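Local coordinates for putative type VI secretion protein (Escherichia coli, PDB 6SKI), which is a phospholipase effector of the type VI secretion system, loaded onto the VgrG spike and probably hydrolysing lipids of target cells, at residues S254-F257 with D258-G261; P413-W416 with A417-C420; F474-E477 with E478-I481. All blocks are in the same frame, centred on the assembly; numbering follows the deposited sequence.

Contact 1 (S254-F257 with D258-G261); sequences SNFF and DING
F256 O and the backbone N and side-chain base of N260 meet within a single tight turn of the chain. N260 N donates to F256 O at 3.0 Å, closing a five-residue alpha-turn. I259 N adds a weak second bond to F256 O at 3.4 Å. The N260 side chain then folds back over the turn: with chi1 at 52°, CG sits between the backbone N and the carbonyl carbon, and ND2 reaches toward S254 O in a weak bond of 3.5 Å. Elsewhere in the turn the contact is apolar, F256 CB lying 3.6 Å from I259 CG1, and both side chains rest on I150 of helix 144-154. Farther out, S254 OG bonds to N61 ND2, D258 OD1 takes the backbone N of I511, and the F257 ring meets that of F510. The loop joins strands 237-243 and 278-284 of the probable alpha/beta-hydrolase domain and meets helix 144-154 and strand 509-511. The turn is thus closed by one sound peptide bond and two weak ones, from I259 N and N260 ND2, whereas the polar ends of S254 and D258 are satisfied by N61 and I511 outside it.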
loop_
_atom_site.group_PDB
_atom_site.type_symbol
_atom_site.label_atom_id
_atom_site.label_comp_id
_atom_site.label_asym_id
_atom_site.label_seq_id
_atom_site.Cartn_x
_atom_site.Cartn_y
_atom_site.Cartn_z
ATOM N N SER A 254 8.337 -17.645 8.335
ATOM C CA SER A 254 9.519 -18.415 8.709
ATOM C C SER A 254 9.191 -19.491 9.737
ATOM O O SER A 254 9.796 -20.569 9.728
ATOM C CB SER A 254 10.605 -17.482 9.239
ATOM O OG SER A 254 10.079 -16.575 10.188
ATOM N N ASN A 255 8.245 -19.221 10.632
ATOM C CA ASN A 255 7.904 -20.154 11.695
ATOM C C ASN A 255 6.678 -20.996 11.382
ATOM O O ASN A 255 6.253 -21.783 12.231
ATOM C CB ASN A 255 7.689 -19.404 13.012
ATOM C CG ASN A 255 8.913 -18.636 13.448
ATOM O OD1 ASN A 255 10.040 -19.072 13.231
ATOM N ND2 ASN A 255 8.700 -17.484 14.065
ATOM N N PHE A 256 6.102 -20.858 10.193
ATOM C CA PHE A 256 4.995 -21.704 9.769
ATOM C C PHE A 256 5.559 -23.012 9.235
ATOM O O PHE A 256 6.276 -23.016 8.230
ATOM C CB PHE A 256 4.156 -21.015 8.696
ATOM C CG PHE A 256 3.278 -19.922 9.218
ATOM C CD1 PHE A 256 1.906 -20.071 9.233
ATOM C CD2 PHE A 256 3.821 -18.737 9.674
ATOM C CE1 PHE A 256 1.096 -19.068 9.706
ATOM C CE2 PHE A 256 3.016 -17.731 10.146
ATOM C CZ PHE A 256 1.653 -17.898 10.161
ATOM N N PHE A 257 5.222 -24.119 9.896
ATOM C CA PHE A 257 5.766 -25.414 9.503
ATOM C C PHE A 257 5.368 -25.779 8.079
ATOM O O PHE A 257 6.156 -26.381 7.340
ATOM C CB PHE A 257 5.294 -26.490 10.478
ATOM C CG PHE A 257 5.666 -27.882 10.070
ATOM C CD1 PHE A 257 6.957 -28.344 10.235
ATOM C CD2 PHE A 257 4.722 -28.730 9.522
ATOM C CE1 PHE A 257 7.299 -29.621 9.859
ATOM C CE2 PHE A 257 5.061 -30.006 9.144
ATOM C CZ PHE A 257 6.350 -30.453 9.314
ATOM N N ASP A 258 4.149 -25.422 7.677
ATOM C CA ASP A 258 3.618 -25.900 6.406
ATOM C C ASP A 258 4.321 -25.256 5.216
ATOM O O ASP A 258 4.530 -25.911 4.189
ATOM C CB ASP A 258 2.117 -25.631 6.344
ATOM C CG ASP A 258 1.374 -26.226 7.519
ATOM O OD1 ASP A 258 1.290 -25.552 8.568
ATOM O OD2 ASP A 258 0.867 -27.360 7.397
ATOM N N ILE A 259 4.690 -23.982 5.328
ATOM C CA ILE A 259 5.056 -23.181 4.168
ATOM C C ILE A 259 6.402 -22.487 4.305
ATOM O O ILE A 259 6.794 -21.755 3.394
ATOM C CB ILE A 259 3.960 -22.145 3.850
ATOM C CG1 ILE A 259 3.636 -21.330 5.098
ATOM C CG2 ILE A 259 2.713 -22.836 3.333
ATOM C CD1 ILE A 259 2.427 -20.454 4.952
ATOM N N ASN A 260 7.127 -22.684 5.409
ATOM C CA ASN A 260 8.396 -21.977 5.570
ATOM C C ASN A 260 9.441 -22.407 4.550
ATOM O O ASN A 260 10.468 -21.734 4.414
ATOM C CB ASN A 260 8.953 -22.169 6.982
ATOM C CG ASN A 260 9.029 -23.623 7.392
ATOM O OD1 ASN A 260 8.907 -24.526 6.567
ATOM N ND2 ASN A 260 9.228 -23.857 8.682
ATOM N N GLY A 261 9.209 -23.510 3.837
ATOM C CA GLY A 261 10.176 -23.955 2.847
ATOM C C GLY A 261 10.333 -22.980 1.697
ATOM O O GLY A 261 11.427 -22.826 1.147
#

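Contact 2 (P413-W416 with A417-C420); sequences PNDW and ANVC
W416 lays one face of its indole against V419 and meets C420 obliquely, the residues three and four positions further on. Its course starts at CB, beside A417 N of the following peptide. There chi1 of -174° puts CG anti to the backbone N and carries the ring system alongside the next turn of the chain. On the pyrrole part, CD1 and NE1 come close to C420 SG, with NE1 at 3.7 Å. The sulfur lies obliquely to the five-membered ring, 4.2 Å from SG to the ring centroid, a Cys sulfur-aromatic contact. On the benzene part, CE3 touches V419 CG2 at 3.7 Å. This is the i to i+3 and i+4 spacing of the opening turn of helix 416-431, where C420 N also donates to W416 O at 3.0 Å. Towards the tip, CZ3 and CH2 face V419 CG1, which stands 4.0 Å from the centroid of the six-membered ring and only 14° off its normal, a CH-pi contact over the face. Beyond the two segments, W416 and C420 both touch L306 of strand 303-306, and V419 packs on A455 and A458 of helix 452-466.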
loop_
_atom_site.group_PDB
_atom_site.type_symbol
_atom_site.label_atom_id
_atom_site.label_comp_id
_atom_site.label_asym_id
_atom_site.label_seq_id
_atom_site.Cartn_x
_atom_site.Cartn_y
_atom_site.Cartn_z
ATOM N N PRO A 413 -9.160 11.793 16.308
ATOM C CA PRO A 413 -9.389 12.323 14.962
ATOM C C PRO A 413 -8.369 11.805 13.957
ATOM O O PRO A 413 -7.212 11.543 14.288
ATOM C CB PRO A 413 -9.266 13.835 15.166
ATOM C CG PRO A 413 -8.316 13.940 16.307
ATOM C CD PRO A 413 -8.742 12.855 17.237
ATOM N N ASN A 414 -8.820 11.656 12.711
ATOM C CA ASN A 414 -8.007 11.130 11.623
ATOM C C ASN A 414 -7.524 12.215 10.666
ATOM O O ASN A 414 -7.282 11.931 9.488
ATOM C CB ASN A 414 -8.788 10.062 10.858
ATOM C CG ASN A 414 -9.867 10.649 9.975
ATOM O OD1 ASN A 414 -10.453 11.681 10.294
ATOM N ND2 ASN A 414 -10.136 9.992 8.856
ATOM N N ASP A 415 -7.369 13.444 11.143
ATOM C CA ASP A 415 -7.117 14.583 10.274
ATOM C C ASP A 415 -5.647 14.794 9.943
ATOM O O ASP A 415 -5.330 15.725 9.198
ATOM C CB ASP A 415 -7.672 15.857 10.913
ATOM C CG ASP A 415 -9.170 15.818 11.080
ATOM O OD1 ASP A 415 -9.882 15.796 10.057
ATOM O OD2 ASP A 415 -9.637 15.809 12.235
ATOM N N TRP A 416 -4.739 13.975 10.465
ATOM C CA TRP A 416 -3.326 14.159 10.171
ATOM C C TRP A 416 -2.904 13.448 8.893
ATOM O O TRP A 416 -1.893 13.826 8.280
ATOM C CB TRP A 416 -2.476 13.673 11.349
ATOM C CG TRP A 416 -1.028 13.970 11.185
ATOM C CD1 TRP A 416 -0.036 13.081 10.910
ATOM C CD2 TRP A 416 -0.407 15.254 11.267
ATOM N NE1 TRP A 416 1.169 13.729 10.823
ATOM C CE2 TRP A 416 0.967 15.067 11.038
ATOM C CE3 TRP A 416 -0.879 16.544 11.515
ATOM C CZ2 TRP A 416 1.873 16.120 11.049
ATOM C CZ3 TRP A 416 0.019 17.586 11.525
ATOM C CH2 TRP A 416 1.380 17.370 11.295
ATOM N N ALA A 417 -3.691 12.482 8.434
ATOM C CA ALA A 417 -3.439 11.878 7.142
ATOM C C ALA A 417 -3.810 12.809 6.004
ATOM O O ALA A 417 -3.268 12.663 4.909
ATOM C CB ALA A 417 -4.210 10.565 7.010
ATOM N N ASN A 418 -4.654 13.808 6.259
ATOM C CA ASN A 418 -4.884 14.847 5.264
ATOM C C ASN A 418 -3.666 15.753 5.137
ATOM O O ASN A 418 -3.320 16.193 4.036
ATOM C CB ASN A 418 -6.123 15.653 5.637
ATOM C CG ASN A 418 -7.381 14.819 5.622
ATOM O OD1 ASN A 418 -7.462 13.814 4.920
ATOM N ND2 ASN A 418 -8.368 15.225 6.406
ATOM N N VAL A 419 -2.992 16.024 6.254
ATOM C CA VAL A 419 -1.741 16.771 6.205
ATOM C C VAL A 419 -0.689 15.988 5.435
ATOM O O VAL A 419 0.027 16.539 4.591
ATOM C CB VAL A 419 -1.265 17.102 7.631
ATOM C CG1 VAL A 419 0.064 17.827 7.596
ATOM C CG2 VAL A 419 -2.308 17.918 8.364
ATOM N N CYS A 420 -0.583 14.686 5.708
ATOM C CA CYS A 420 0.373 13.866 4.972
ATOM C C CYS A 420 0.017 13.792 3.492
ATOM O O CYS A 420 0.908 13.784 2.633
ATOM C CB CYS A 420 0.428 12.474 5.589
ATOM S SG CYS A 420 1.009 12.493 7.291
#

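Contact 3 (F474-E477 with E478-I481); sequences FTEE and ELYI
Two torsion choices bring T475 and E478 together at the start of helix 476-483. In T475, chi1 of 55° places OG1 between the backbone N and the carbonyl carbon, close against the E478 side chain. In E478, CG lies anti to the carbonyl carbon and the chain runs extended beyond it (chi2 177°), so that the carboxylate reaches back to the N-cap residue T475, just ahead of the helix. E478 OE1 accepts the backbone N-H of T475 at 3.0 Å, on the anti side of the carboxylate and somewhat out of its plane. With T475 as the N-cap and E478 the third residue of the helix, this is the half of a capping box in which a side chain of the first turn receives the N-cap peptide. The regular helical bonds begin here as well, L479 N reaching T475 O and I481 N reaching E477 O. F474, just before the cap, packs against the same turn. E478 OE1 lies in the plane of the F474 ring, at its edge and 3.4 Å from CD1, while F474 CB touches L479 CD2 at 3.7 Å. Helix 452-466 completes the setting: F474 rests on K457 and Q461, and E478 OE1 forms a salt bridge with K457 NZ. One carboxylate oxygen therefore serves two donors, a peptide N-H and an ammonium group. Its negative charge at the N-terminal end would be expected to interact favourably with the helix dipole, and the lysine should favour the ionised form.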
loop_
_atom_site.group_PDB
_atom_site.type_symbol
_atom_site.label_atom_id
_atom_site.label_comp_id
_atom_site.label_asym_id
_atom_site.label_seq_id
_atom_site.Cartn_x
_atom_site.Cartn_y
_atom_site.Cartn_z
ATOM N N PHE A 474 8.919 20.218 14.321
ATOM C CA PHE A 474 7.774 20.697 15.075
ATOM C C PHE A 474 8.164 20.890 16.533
ATOM O O PHE A 474 8.804 20.025 17.137
ATOM C CB PHE A 474 6.616 19.705 14.973
ATOM C CG PHE A 474 5.903 19.732 13.654
ATOM C CD1 PHE A 474 5.206 20.851 13.248
ATOM C CD2 PHE A 474 5.923 18.628 12.824
ATOM C CE1 PHE A 474 4.551 20.869 12.040
ATOM C CE2 PHE A 474 5.268 18.644 11.617
ATOM C CZ PHE A 474 4.583 19.766 11.225
ATOM N N THR A 475 7.781 22.031 17.098
ATOM C CA THR A 475 8.052 22.271 18.503
ATOM C C THR A 475 7.183 21.355 19.363
ATOM O O THR A 475 6.261 20.692 18.881
ATOM C CB THR A 475 7.810 23.737 18.858
ATOM O OG1 THR A 475 6.482 24.111 18.479
ATOM C CG2 THR A 475 8.801 24.625 18.133
ATOM N N GLU A 476 7.489 21.317 20.661
ATOM C CA GLU A 476 6.801 20.380 21.542
ATOM C C GLU A 476 5.340 20.761 21.735
ATOM O O GLU A 476 4.486 19.888 21.912
ATOM C CB GLU A 476 7.533 20.275 22.877
ATOM C CG GLU A 476 9.012 20.001 22.704
ATOM C CD GLU A 476 9.318 18.518 22.626
ATOM O OE1 GLU A 476 10.157 18.127 21.788
ATOM O OE2 GLU A 476 8.717 17.743 23.399
ATOM N N GLU A 477 5.029 22.057 21.708
ATOM C CA GLU A 477 3.628 22.467 21.701
ATOM C C GLU A 477 2.941 21.999 20.428
ATOM O O GLU A 477 1.822 21.463 20.462
ATOM C CB GLU A 477 3.519 23.987 21.827
ATOM C CG GLU A 477 4.353 24.608 22.938
ATOM C CD GLU A 477 5.808 24.804 22.547
ATOM O OE1 GLU A 477 6.494 23.800 22.263
ATOM O OE2 GLU A 477 6.266 25.967 22.520
ATOM N N GLU A 478 3.609 22.188 19.292
ATOM C CA GLU A 478 3.086 21.703 18.028
ATOM C C GLU A 478 3.005 20.187 18.017
ATOM O O GLU A 478 2.050 19.624 17.478
ATOM C CB GLU A 478 3.967 22.204 16.889
ATOM C CG GLU A 478 3.898 23.702 16.689
ATOM C CD GLU A 478 4.836 24.183 15.610
ATOM O OE1 GLU A 478 5.840 23.490 15.347
ATOM O OE2 GLU A 478 4.574 25.253 15.025
ATOM N N LEU A 479 3.970 19.513 18.640
ATOM C CA LEU A 479 3.934 18.061 18.702
ATOM C C LEU A 479 2.839 17.553 19.623
ATOM O O LEU A 479 2.313 16.466 19.395
ATOM C CB LEU A 479 5.287 17.524 19.164
ATOM C CG LEU A 479 6.343 17.386 18.072
ATOM C CD1 LEU A 479 7.569 16.681 18.609
ATOM C CD2 LEU A 479 5.774 16.644 16.881
ATOM N N TYR A 480 2.440 18.342 20.617
ATOM C CA TYR A 480 1.293 18.016 21.457
ATOM C C TYR A 480 -0.007 18.143 20.671
ATOM O O TYR A 480 -0.846 17.225 20.661
ATOM C CB TYR A 480 1.297 18.951 22.669
ATOM C CG TYR A 480 0.196 18.745 23.675
ATOM C CD1 TYR A 480 0.287 17.759 24.642
ATOM C CD2 TYR A 480 -0.927 19.559 23.676
ATOM C CE1 TYR A 480 -0.714 17.579 25.569
ATOM C CE2 TYR A 480 -1.934 19.385 24.599
ATOM C CZ TYR A 480 -1.822 18.392 25.543
ATOM O OH TYR A 480 -2.821 18.211 26.469
ATOM N N ILE A 481 -0.168 19.273 19.980
ATOM C CA ILE A 481 -1.344 19.465 19.137
ATOM C C ILE A 481 -1.435 18.363 18.089
ATOM O O ILE A 481 -2.528 17.891 17.758
ATOM C CB ILE A 481 -1.314 20.861 18.491
ATOM C CG1 ILE A 481 -1.255 21.939 19.571
ATOM C CG2 ILE A 481 -2.520 21.060 17.604
ATOM C CD1 ILE A 481 -0.800 23.282 19.060
#

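Along the chain the three contacts come in series. Contact 1 lies in the loop between strands 237-243 and 278-284, in a part of the chain that belongs to the Tle1-like catalytic family, and its centre is about 38 Å from that of contact 2 and about 45 Å from that of contact 3, on the opposite side of the chain's centre. Contacts 2 and 3 lie at the beginnings of helices 416-431 and 476-483, their centres about 15 Å apart. They touch, W416 CH2 packing on F474 CZ at 4.0 Å, and both lean on helix 452-466. Two helix starts thus share one cluster, while contact 1 lies in a distant loop of the probable alpha/beta-hydrolase domain.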